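Alpha-1,4-endofucoidanase (Mariniflexile fucanivorans, PDB 6DLH) hydrolyses fucoidan as a retaining endo-acting glycoside hydrolase of family GH107, its catalytic domain here followed by probable immunoglobulin-like domains. Local coordinates at residues Q35-E40 with N335-A340; T282-F287 with Y325-D330. One frame throughout, in Å; residues are numbered along the deposited sequence.

How the contacts relate
Following the chain from the N terminus, residues 35-40 come first, in the loop leading to strand 46-49 of the parallel sheet. They meet residues 335-340, just before strand 341-342, so contact 1 closes a loop of nearly 300 residues that takes in five of the seven strands of that sheet. Contact 2 lies within this loop: residues 282-287, after strand 266-269, meet 325-330 and close a smaller loop, with 37 residues between them, holding helix 307-321. The centres of the two contacts are about 9 Å apart. Residues 325-330 and 335-340 share one calcium ion, to which Phe327, Asp330, Asn335 and Asp336 contribute ligands, and Arg328 NH1 probably bonds to Asp336 O, 2.9 Å away.

Contact 1 (Q35-E40 with N335-A340); sequences QGLRAE and NDNVVA. With CA (calcium ion), chain E.
Asn337 lays its side chain beside Leu37, the two pointing the same way, with OD1 of Asn337 3.9 Å from CG of Leu37. A chi1 of -63° puts CG of Asn337 anti to its own carbonyl carbon, on the Leu37 side; its CB meanwhile rests against the carbonyl O of Gln35 at 3.6 Å. The backbones come closest at Gly36, whose CA lies 3.3 Å from Asn337 O in a bent CA-H...O contact. A side chain could hardly fit here: a CB on Gly36 would run into Asn337 C and Val338 N, and the backbone angles themselves (phi 86°, psi -48°) favour glycine. Water carries the polar traffic between the segments. One molecule donates to Gln35 O and accepts from Asn337 N, each at 2.9 Å, while another donates to Asn337 O and, weakly, to Gly36 O. Farther along both segments, Val339 turns CG2 to Ala39, reaching its carbonyl O at 3.3 Å and its CB at 4.1 Å. The extended Gln35 side chain, with CG anti to the backbone N, crosses Val338 obliquely, NE2 standing 4.0 Å from CG2; that amide nitrogen is hydrogen-bonded to Asp288 O. Residues Asn335 to Val338 form a type I beta turn, although its closing N-H...O bond is weak. At the start of this turn Asn335 OD1 and Asp336 OD1 bind calcium, the latter at 2.2 Å, in a site completed by Phe327, Asp330, Arg332 and a water. The contact thus packs a loop and the start of a 3-10 segment against a calcium-binding loop, at the approach to two strands of the parallel sheet of the GH107 catalytic domain.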
# COMPACT_ATOMS: atom_id res chain seq x y z
N GLN A 35 22.82 18.50 -0.02
CA GLN A 35 21.44 18.97 -0.11
C GLN A 35 21.08 19.27 -1.56
O GLN A 35 21.74 20.08 -2.22
CB GLN A 35 21.22 20.23 0.74
CG GLN A 35 19.75 20.63 0.85
CD GLN A 35 19.54 21.96 1.52
OE1 GLN A 35 20.48 22.70 1.80
NE2 GLN A 35 18.29 22.27 1.81
N GLY A 36 20.02 18.62 -2.03
CA GLY A 36 19.52 18.85 -3.37
C GLY A 36 20.24 17.98 -4.40
O GLY A 36 19.60 17.35 -5.23
N LEU A 37 21.58 17.96 -4.33
CA LEU A 37 22.40 17.18 -5.25
C LEU A 37 21.95 15.72 -5.24
O LEU A 37 21.99 15.04 -6.26
CB LEU A 37 23.88 17.29 -4.85
CG LEU A 37 24.68 18.38 -5.56
CD1 LEU A 37 26.06 18.52 -4.92
CD2 LEU A 37 24.82 18.10 -7.05
N ARG A 38 21.50 15.25 -4.07
CA ARG A 38 21.14 13.85 -3.94
C ARG A 38 19.76 13.57 -4.56
O ARG A 38 19.31 12.43 -4.54
CB ARG A 38 21.29 13.37 -2.49
CG ARG A 38 20.40 14.07 -1.48
CD ARG A 38 20.64 13.41 -0.14
NE ARG A 38 20.26 14.29 0.95
CZ ARG A 38 21.09 15.13 1.58
NH1 ARG A 38 20.61 16.03 2.42
NH2 ARG A 38 22.39 15.06 1.36
N ALA A 39 19.13 14.62 -5.12
CA ALA A 39 17.87 14.50 -5.84
C ALA A 39 18.08 14.86 -7.31
O ALA A 39 17.13 15.23 -8.00
CB ALA A 39 16.82 15.36 -5.19
N GLU A 40 19.32 14.73 -7.79
CA GLU A 40 19.63 15.15 -9.15
C GLU A 40 18.87 14.27 -10.16
O GLU A 40 18.59 14.70 -11.28
CB GLU A 40 21.14 15.17 -9.37
CG GLU A 40 21.57 15.16 -10.83
CD GLU A 40 21.19 16.39 -11.65
OE1 GLU A 40 20.96 17.47 -11.05
OE2 GLU A 40 21.12 16.26 -12.90
N ASN A 335 20.92 26.62 -1.04
CA ASN A 335 19.71 25.96 -1.50
C ASN A 335 19.70 25.86 -3.02
O ASN A 335 18.64 25.63 -3.62
CB ASN A 335 18.45 26.64 -0.95
CG ASN A 335 18.22 28.06 -1.44
OD1 ASN A 335 18.84 28.52 -2.39
ND2 ASN A 335 17.31 28.76 -0.78
N ASP A 336 20.87 26.00 -3.64
CA ASP A 336 20.96 26.22 -5.08
C ASP A 336 20.84 24.91 -5.86
O ASP A 336 20.74 24.95 -7.08
CB ASP A 336 22.22 26.98 -5.46
CG ASP A 336 22.09 28.49 -5.38
OD1 ASP A 336 21.07 28.98 -4.83
OD2 ASP A 336 23.01 29.18 -5.87
N ASN A 337 20.86 23.77 -5.16
CA ASN A 337 20.76 22.49 -5.85
C ASN A 337 19.42 21.82 -5.55
O ASN A 337 19.16 20.74 -6.07
CB ASN A 337 21.93 21.55 -5.54
CG ASN A 337 23.26 22.09 -6.02
OD1 ASN A 337 24.20 22.19 -5.24
ND2 ASN A 337 23.33 22.46 -7.29
N VAL A 338 18.59 22.45 -4.72
CA VAL A 338 17.25 21.96 -4.43
C VAL A 338 16.46 21.86 -5.74
O VAL A 338 16.47 22.77 -6.56
CB VAL A 338 16.56 22.85 -3.37
CG1 VAL A 338 15.11 22.46 -3.14
CG2 VAL A 338 17.33 22.85 -2.06
N VAL A 339 15.83 20.70 -5.96
CA VAL A 339 15.22 20.39 -7.24
C VAL A 339 13.76 20.83 -7.24
O VAL A 339 13.03 20.64 -6.27
CB VAL A 339 15.38 18.89 -7.56
CG1 VAL A 339 14.51 18.45 -8.74
CG2 VAL A 339 16.85 18.54 -7.81
N ALA A 340 13.34 21.45 -8.35
CA ALA A 340 11.95 21.85 -8.51
C ALA A 340 11.11 20.61 -8.78
O ALA A 340 11.41 19.84 -9.69
CB ALA A 340 11.84 22.86 -9.63
CA CA E . 19.56 30.19 -3.76
O HOH W 1 21.16 22.88 -2.45
O HOH W 2 24.32 20.78 -2.73
O HOH W 3 20.54 18.91 -7.60
O HOH W 4 20.17 31.93 -5.35

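Contact 2 (T282-F287 with Y325-D330); sequences TSATLF and YAFRDD. With CA (calcium ion), chain E.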
# COMPACT_ATOMS: atom_id res chain seq x y z
N THR A 282 7.17 27.36 -1.69
CA THR A 282 7.65 27.77 -0.38
C THR A 282 9.14 27.44 -0.27
O THR A 282 9.59 26.39 -0.72
CB THR A 282 6.80 27.12 0.73
OG1 THR A 282 5.50 27.72 0.66
CG2 THR A 282 7.35 27.33 2.12
N SER A 283 9.90 28.38 0.31
CA SER A 283 11.36 28.30 0.35
C SER A 283 11.84 27.03 1.03
O SER A 283 11.21 26.52 1.95
CB SER A 283 11.93 29.53 1.01
OG SER A 283 13.28 29.71 0.62
N ALA A 284 12.98 26.52 0.57
CA ALA A 284 13.59 25.32 1.12
C ALA A 284 13.99 25.54 2.58
O ALA A 284 14.57 26.58 2.92
CB ALA A 284 14.78 24.93 0.29
N THR A 285 13.68 24.56 3.44
CA THR A 285 14.33 24.47 4.73
C THR A 285 15.74 23.95 4.50
O THR A 285 16.14 23.72 3.36
CB THR A 285 13.57 23.56 5.71
OG1 THR A 285 13.62 22.23 5.21
CG2 THR A 285 12.14 24.01 5.95
N LEU A 286 16.49 23.76 5.60
CA LEU A 286 17.84 23.24 5.50
C LEU A 286 17.80 21.74 5.16
O LEU A 286 18.85 21.14 4.93
CB LEU A 286 18.58 23.50 6.82
CG LEU A 286 18.94 24.96 7.10
CD1 LEU A 286 19.15 25.19 8.59
CD2 LEU A 286 20.17 25.41 6.32
N PHE A 287 16.60 21.16 5.11
CA PHE A 287 16.47 19.72 5.04
C PHE A 287 15.67 19.26 3.82
O PHE A 287 15.44 18.07 3.65
CB PHE A 287 15.99 19.16 6.39
CG PHE A 287 16.88 19.55 7.54
CD1 PHE A 287 18.12 18.95 7.71
CD2 PHE A 287 16.50 20.55 8.43
CE1 PHE A 287 18.95 19.32 8.76
CE2 PHE A 287 17.34 20.93 9.47
CZ PHE A 287 18.56 20.32 9.63
N TYR A 325 15.68 23.72 -11.13
CA TYR A 325 16.19 24.20 -9.84
C TYR A 325 15.21 25.21 -9.25
O TYR A 325 14.80 26.16 -9.93
CB TYR A 325 17.61 24.76 -9.99
CG TYR A 325 18.62 23.72 -10.40
CD1 TYR A 325 19.08 22.78 -9.49
CD2 TYR A 325 19.10 23.65 -11.70
CE1 TYR A 325 19.98 21.79 -9.86
CE2 TYR A 325 20.01 22.68 -12.09
CZ TYR A 325 20.45 21.75 -11.17
OH TYR A 325 21.33 20.77 -11.54
N ALA A 326 14.85 25.01 -7.98
CA ALA A 326 13.74 25.75 -7.40
C ALA A 326 14.15 27.13 -6.90
O ALA A 326 13.35 28.06 -6.95
CB ALA A 326 13.11 24.94 -6.29
N PHE A 327 15.39 27.27 -6.39
CA PHE A 327 15.68 28.44 -5.57
C PHE A 327 16.95 29.16 -6.01
O PHE A 327 17.70 29.64 -5.17
CB PHE A 327 15.68 28.06 -4.09
CG PHE A 327 14.39 27.43 -3.63
CD1 PHE A 327 13.21 28.17 -3.64
CD2 PHE A 327 14.35 26.11 -3.21
CE1 PHE A 327 12.01 27.60 -3.22
CE2 PHE A 327 13.15 25.54 -2.80
CZ PHE A 327 11.99 26.28 -2.80
N ARG A 328 17.17 29.28 -7.32
CA ARG A 328 18.34 30.00 -7.81
C ARG A 328 18.02 31.49 -7.96
O ARG A 328 18.70 32.20 -8.69
CB ARG A 328 18.90 29.36 -9.09
CG ARG A 328 20.20 28.61 -8.87
CD ARG A 328 20.24 27.12 -9.17
NE ARG A 328 21.02 26.86 -10.37
CZ ARG A 328 21.80 25.80 -10.59
NH1 ARG A 328 21.95 24.86 -9.66
NH2 ARG A 328 22.44 25.69 -11.74
N ASP A 329 17.01 31.96 -7.20
CA ASP A 329 16.41 33.26 -7.42
C ASP A 329 16.52 34.14 -6.17
O ASP A 329 16.06 35.27 -6.17
CB ASP A 329 14.96 33.12 -7.90
CG ASP A 329 13.99 32.50 -6.90
OD1 ASP A 329 14.44 31.86 -5.93
OD2 ASP A 329 12.77 32.66 -7.10
N ASP A 330 17.11 33.61 -5.09
CA ASP A 330 17.17 34.33 -3.83
C ASP A 330 18.62 34.66 -3.48
O ASP A 330 19.51 34.60 -4.34
CB ASP A 330 16.43 33.57 -2.73
CG ASP A 330 17.05 32.22 -2.38
OD1 ASP A 330 18.10 31.89 -2.96
OD2 ASP A 330 16.46 31.52 -1.53
CA CA E . 19.56 30.19 -3.76
O HOH W 5 13.59 31.40 -1.16
O HOH W 4 20.17 31.93 -5.35
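Phe327 sets its ring against residues 282-284, with CZ 3.2 Å from Thr282 O and CE2 3.5 Å from Ala284 CB. The ring belongs to a calcium-binding loop of the catalytic domain, and the same residue supplies a metal ligand through its carbonyl O. Backbone N of Ala284 lies over one ring face, 3.4 Å above the plane and displaced toward the rim, while CB of Ala326 lies over the opposite face, likewise toward the rim. Ser283 adds its CA, 3.7 Å from CE1. With chi1 at -57°, CG of Phe327 stands anti to the carbonyl carbon, and the side chain therefore leaves on a different side from the calcium-bound carbonyl. An alanine at Phe327 would probably leave Thr282, Ser283 and Ala284 without the ring they pack on and open a gap between the loops, although the carbonyl ligand itself would remain.

Beside the ring, a water bridges the segments, donating to Asp330 OD2 and hydrogen-bonded to Ser283 OG. The carboxylate of Asp330 is therefore shared: OD2 faces this water and also has Asn335 ND2 as a probable donor, whereas OD1 binds calcium. Such bonding is likely to hold the carboxylate in a fixed rotation. Further out, Thr282 OG1 bonds to Ser272 O, and an ST turn at Thr285 shapes the chain beyond Ala284. The water bound to the calcium ion at 2.4 Å also donates to Asp330 O.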